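Local coordinates for protein beta-glucanase (Bacteroides thetaiotaomicron, PDB 6EUG) that probably hydrolyses beta-1,3-galactosidic bonds of arabinogalactan through the family 43 glycoside hydrolase domain that this chain represents, at residues Glu271-Met276 with Thr293-Leu298; Arg140-Val145 with Tyr153-Ser158. One frame throughout, in Å; residues are numbered along the deposited sequence. Where two conformers were deposited one is given.

Contact 1: Glu271-Met276 with Thr293-Leu298; sequences EGTYWM and TADSML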
# COMPACT_ATOMS: atom_id res chain seq x y z
N GLU A 271 -20.66 -5.06 1.98
CA GLU A 271 -21.80 -5.45 2.84
C GLU A 271 -21.44 -5.53 4.33
O GLU A 271 -21.74 -6.50 5.01
CB GLU A 271 -22.40 -6.77 2.32
CG GLU A 271 -22.94 -6.60 0.91
CD GLU A 271 -23.51 -7.86 0.31
OE1 GLU A 271 -23.02 -8.97 0.57
OE2 GLU A 271 -24.47 -7.73 -0.45
N GLY A 272 -20.72 -4.50 4.80
CA GLY A 272 -20.30 -4.43 6.21
C GLY A 272 -18.97 -5.02 6.63
O GLY A 272 -18.50 -4.71 7.75
N THR A 273 -18.38 -5.85 5.77
CA THR A 273 -17.20 -6.63 6.12
C THR A 273 -15.97 -6.10 5.39
O THR A 273 -16.03 -5.78 4.18
CB THR A 273 -17.40 -8.11 5.75
OG1 THR A 273 -18.51 -8.63 6.48
CG2 THR A 273 -16.14 -8.92 6.05
N TYR A 274 -14.88 -5.96 6.15
CA TYR A 274 -13.57 -5.54 5.62
C TYR A 274 -12.76 -6.77 5.17
O TYR A 274 -12.68 -7.81 5.89
CB TYR A 274 -12.80 -4.73 6.67
CG TYR A 274 -13.50 -3.46 7.09
CD1 TYR A 274 -14.47 -3.50 8.10
CD2 TYR A 274 -13.28 -2.24 6.45
CE1 TYR A 274 -15.13 -2.37 8.50
CE2 TYR A 274 -13.96 -1.09 6.84
CZ TYR A 274 -14.91 -1.17 7.86
OH TYR A 274 -15.68 -0.08 8.30
N TRP A 275 -12.13 -6.64 4.00
CA TRP A 275 -11.31 -7.70 3.40
C TRP A 275 -9.97 -7.10 2.97
O TRP A 275 -9.93 -6.11 2.18
CB TRP A 275 -11.99 -8.30 2.15
CG TRP A 275 -13.31 -8.99 2.40
CD1 TRP A 275 -14.56 -8.49 2.09
CD2 TRP A 275 -13.55 -10.27 3.02
NE1 TRP A 275 -15.55 -9.37 2.49
CE2 TRP A 275 -14.97 -10.47 3.05
CE3 TRP A 275 -12.71 -11.27 3.54
CZ2 TRP A 275 -15.55 -11.63 3.55
CZ3 TRP A 275 -13.31 -12.43 4.07
CH2 TRP A 275 -14.71 -12.59 4.06
N MET A 276 -8.87 -7.69 3.42
CA MET A 276 -7.54 -7.21 3.04
C MET A 276 -6.69 -8.38 2.49
O MET A 276 -6.68 -9.48 3.06
CB MET A 276 -6.84 -6.58 4.26
CG MET A 276 -5.48 -5.97 4.00
SD MET A 276 -4.99 -4.65 5.13
CE MET A 276 -5.31 -5.27 6.78
N THR A 293 -9.51 -10.52 7.44
CA THR A 293 -10.87 -9.95 7.57
C THR A 293 -11.19 -9.42 8.97
O THR A 293 -10.65 -9.94 10.00
CB THR A 293 -11.93 -10.97 7.09
OG1 THR A 293 -13.25 -10.39 6.98
CG2 THR A 293 -11.99 -12.19 8.03
N ALA A 294 -12.07 -8.41 9.01
CA ALA A 294 -12.63 -7.86 10.24
C ALA A 294 -14.05 -7.33 10.02
O ALA A 294 -14.44 -6.98 8.87
CB ALA A 294 -11.76 -6.75 10.81
N ASP A 295 -14.80 -7.24 11.11
CA ASP A 295 -16.14 -6.58 11.09
C ASP A 295 -16.16 -5.13 11.58
O ASP A 295 -17.25 -4.53 11.68
CB ASP A 295 -17.19 -7.43 11.85
CG ASP A 295 -17.45 -8.81 11.18
OD1 ASP A 295 -17.16 -9.00 10.00
OD2 ASP A 295 -17.95 -9.73 11.86
N SER A 296 -14.99 -4.60 11.95
CA SER A 296 -14.80 -3.18 12.28
C SER A 296 -13.33 -2.86 11.98
O SER A 296 -12.46 -3.70 12.22
CB SER A 296 -15.11 -2.89 13.75
OG SER A 296 -15.00 -1.49 14.05
N MET A 297 -13.05 -1.68 11.42
CA MET A 297 -11.71 -1.36 10.97
C MET A 297 -10.67 -1.45 12.08
O MET A 297 -9.57 -1.99 11.84
CB MET A 297 -11.67 0.06 10.34
CG MET A 297 -10.31 0.53 9.80
SD MET A 297 -9.68 -0.43 8.41
CE MET A 297 -10.47 0.41 7.05
N LEU A 298 -10.99 -0.90 13.25
CA LEU A 298 -10.08 -0.93 14.41
C LEU A 298 -10.40 -2.05 15.42
O LEU A 298 -9.93 -2.03 16.58
CB LEU A 298 -9.97 0.43 15.11
CG LEU A 298 -9.54 1.60 14.20
CD1 LEU A 298 -9.46 2.88 14.99
CD2 LEU A 298 -8.19 1.32 13.57
O HOH W 1 -18.37 -2.84 9.69
O HOH W 2 -15.26 0.25 10.94
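The carbonyl oxygen of Tyr274 is gripped by two donors from Thr293-Leu298. The hydroxyl OG1 of Thr293 gives its proton to Tyr274 O at 2.9 Å, nearly in line with the C=O bond, while the amide of Ala294 reaches the same oxygen over 3.2 Å and tilted out of the carbonyl plane. In return Tyr274 N donates to Ala294 O, which makes Tyr274 and Ala294 a hydrogen-bonded antiparallel pair. OG1 of Thr293 can reach across because it stands anti to its own backbone N (chi1 -170°); it also lies 3.5 Å above the plane of the Trp275 ring, near the rim, beside the methyl CG2 of Thr273. On the other face of the sheet, beside Ala294, lies the Tyr274 ring. Met297 lies over one face of it at about a right angle, its chain bent so that CE comes 3.8 Å from Tyr274 CE2 and its sulfur makes an oblique Met-aromatic contact. A water donates to Tyr274 OH and accepts from Met297 N; Asp220 and Lys269 also bond this hydroxyl. These are the central strands of one four-stranded blade of the family 43 beta-propeller. Tyr274 O, gripped twice, is thus satisfied within the ladder, whereas beyond Tyr274 N-Ala294 O the strands part and a second water, donating to both Gly272 O, at 2.7 Å, and Asp295 O, links the chains.

Contact 2: Arg140-Val145 with Tyr153-Ser158; sequences RAAVAV and YRFIRS
Strands 140-145 and 154-158 run antiparallel, their axes 4.6 Å apart at the closest and 146° between their directions. At one end Val145 and Arg154 exchange two backbone bonds, the Arg154 N to Val145 O bond being short, at 2.8 Å. Further along, Val143 N donates to Arg157 O, yet Val143 O accepts from Ile156 N. Ile156 and Arg157 therefore both stand opposite Val143, a classic beta bulge that shifts the register by one residue; CG1 of Val143 lies 4.1 Å from Ile156 CB. This hairpin forms the outer half of a four-stranded blade in the five-bladed propeller of family 43, with strand 122-130 on the inner side of 140-146. From the bulge, CD1 of Ile156 reaches Val145 CG1, and that methyl also sits over one face of the Arg154 guanidinium, 3.4 Å from NH2. The Arg154 chain gets there by bending at chi3 (57°), running alongside Val145. Ala142, Ala144 and Phe155 share the opposite face of the sheet, where Ala142 CB meets the edge of the Phe155 ring at CE1. The small Ala144 also packs its CB 4.1 Å from Tyr153 CB. At the far end an extended Arg140 sends NH1 to Ser158 OG, 3.0 Å away and in the guanidinium plane; the same hydroxyl is hydrogen-bonded to Asp102, which forms a long, weak ion pair with Arg140.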
# COMPACT_ATOMS: atom_id res chain seq x y z
N ARG A 140 9.70 6.00 6.35
CA ARG A 140 8.74 7.09 6.50
C ARG A 140 7.50 6.99 5.57
O ARG A 140 7.53 6.33 4.50
CB ARG A 140 9.41 8.43 6.23
CG ARG A 140 10.53 8.84 7.20
CD ARG A 140 11.01 10.26 6.92
NE ARG A 140 11.97 10.71 7.93
CZ ARG A 140 12.37 11.96 8.10
NH1 ARG A 140 11.86 12.95 7.38
NH2 ARG A 140 13.28 12.23 9.02
N ALA A 141 6.43 7.65 6.02
CA ALA A 141 5.32 7.99 5.14
C ALA A 141 5.39 9.48 4.84
O ALA A 141 5.70 10.27 5.72
CB ALA A 141 3.97 7.65 5.75
N ALA A 142 5.08 9.83 3.61
CA ALA A 142 5.00 11.24 3.18
C ALA A 142 3.60 11.61 2.69
O ALA A 142 2.91 10.77 2.14
CB ALA A 142 6.01 11.50 2.09
N VAL A 143 3.25 12.91 2.78
CA VAL A 143 1.93 13.39 2.35
C VAL A 143 2.10 14.66 1.47
O VAL A 143 2.97 15.50 1.71
CB VAL A 143 0.98 13.62 3.54
CG1 VAL A 143 1.41 14.76 4.43
CG2 VAL A 143 -0.46 13.87 3.08
N ALA A 144 1.29 14.70 0.42
CA ALA A 144 1.25 15.81 -0.54
C ALA A 144 -0.22 16.10 -0.97
O ALA A 144 -1.08 15.25 -0.79
CB ALA A 144 2.13 15.47 -1.74
N VAL A 145 -0.48 17.32 -1.51
CA VAL A 145 -1.87 17.79 -1.75
C VAL A 145 -1.98 18.48 -3.12
O VAL A 145 -1.02 19.10 -3.58
CB VAL A 145 -2.34 18.70 -0.59
CG1 VAL A 145 -1.63 20.05 -0.57
CG2 VAL A 145 -3.87 18.89 -0.61
N TYR A 153 1.04 17.92 -7.52
CA TYR A 153 0.93 17.86 -6.08
C TYR A 153 2.06 18.64 -5.39
O TYR A 153 3.23 18.65 -5.86
CB TYR A 153 0.94 16.37 -5.58
CG TYR A 153 -0.35 15.62 -5.93
CD1 TYR A 153 -0.69 15.30 -7.28
CD2 TYR A 153 -1.28 15.27 -4.93
CE1 TYR A 153 -1.91 14.69 -7.60
CE2 TYR A 153 -2.49 14.62 -5.25
CZ TYR A 153 -2.80 14.31 -6.57
OH TYR A 153 -4.03 13.71 -6.88
N ARG A 154 1.71 19.25 -4.25
CA ARG A 154 2.64 19.98 -3.38
C ARG A 154 2.99 19.13 -2.13
O ARG A 154 2.11 18.82 -1.32
CB ARG A 154 2.03 21.33 -2.96
CG ARG A 154 2.80 22.08 -1.85
CD ARG A 154 2.21 23.47 -1.56
NE ARG A 154 0.79 23.49 -1.17
CZ ARG A 154 0.28 23.27 0.06
NH1 ARG A 154 1.05 22.97 1.11
NH2 ARG A 154 -1.04 23.35 0.24
N PHE A 155 4.29 18.81 -1.97
CA PHE A 155 4.80 18.08 -0.78
C PHE A 155 4.53 18.91 0.48
O PHE A 155 4.74 20.15 0.48
CB PHE A 155 6.33 17.81 -0.91
CG PHE A 155 6.97 17.26 0.34
CD1 PHE A 155 6.93 15.89 0.60
CD2 PHE A 155 7.60 18.08 1.28
CE1 PHE A 155 7.50 15.36 1.75
CE2 PHE A 155 8.15 17.56 2.45
CZ PHE A 155 8.12 16.19 2.69
N ILE A 156 4.05 18.24 1.52
CA ILE A 156 3.83 18.87 2.83
C ILE A 156 4.87 18.45 3.85
O ILE A 156 5.56 19.28 4.39
CB ILE A 156 2.41 18.62 3.39
CG1 ILE A 156 1.36 19.13 2.42
CG2 ILE A 156 2.26 19.28 4.75
CD1 ILE A 156 -0.06 18.72 2.78
N ARG A 157 4.93 17.16 4.19
CA ARG A 157 5.87 16.68 5.22
C ARG A 157 5.98 15.15 5.17
O ARG A 157 5.23 14.50 4.44
CB ARG A 157 5.44 17.16 6.62
CG ARG A 157 4.24 16.41 7.18
CD ARG A 157 3.82 16.84 8.58
NE ARG A 157 3.21 18.18 8.55
CZ ARG A 157 1.91 18.48 8.35
NH1 ARG A 157 1.56 19.77 8.35
NH2 ARG A 157 0.96 17.56 8.14
N SER A 158 6.99 14.62 5.88
CA SER A 158 7.22 13.18 6.00
C SER A 158 7.65 12.85 7.41
O SER A 158 8.13 13.72 8.17
CB SER A 158 8.28 12.67 4.99
OG SER A 158 9.62 12.98 5.37

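Overall arrangement
From the N terminus the chain first builds the sheet of strands 48-53 to 87-94, then the one holding contact 2, where 140-145 and 153-158 close a short hairpin loop around seven residues. After three short helices and another four-stranded sheet, 215-219 to 252-256, contact 1 closes a longer hairpin of sixteen intervening residues. The two loops lie in series, neither nesting nor crossing. Contact 2 joins the third and fourth strands of its sheet, 154-159 being an edge strand, and contact 1 the middle two of its own; their centres are 28 Å apart. Bound glucoimidazole lies about 13 Å from the Arg140 side chain, in a pocket whose residues come from several parts of the fold, among them Glu110, Asp214 and Gln320.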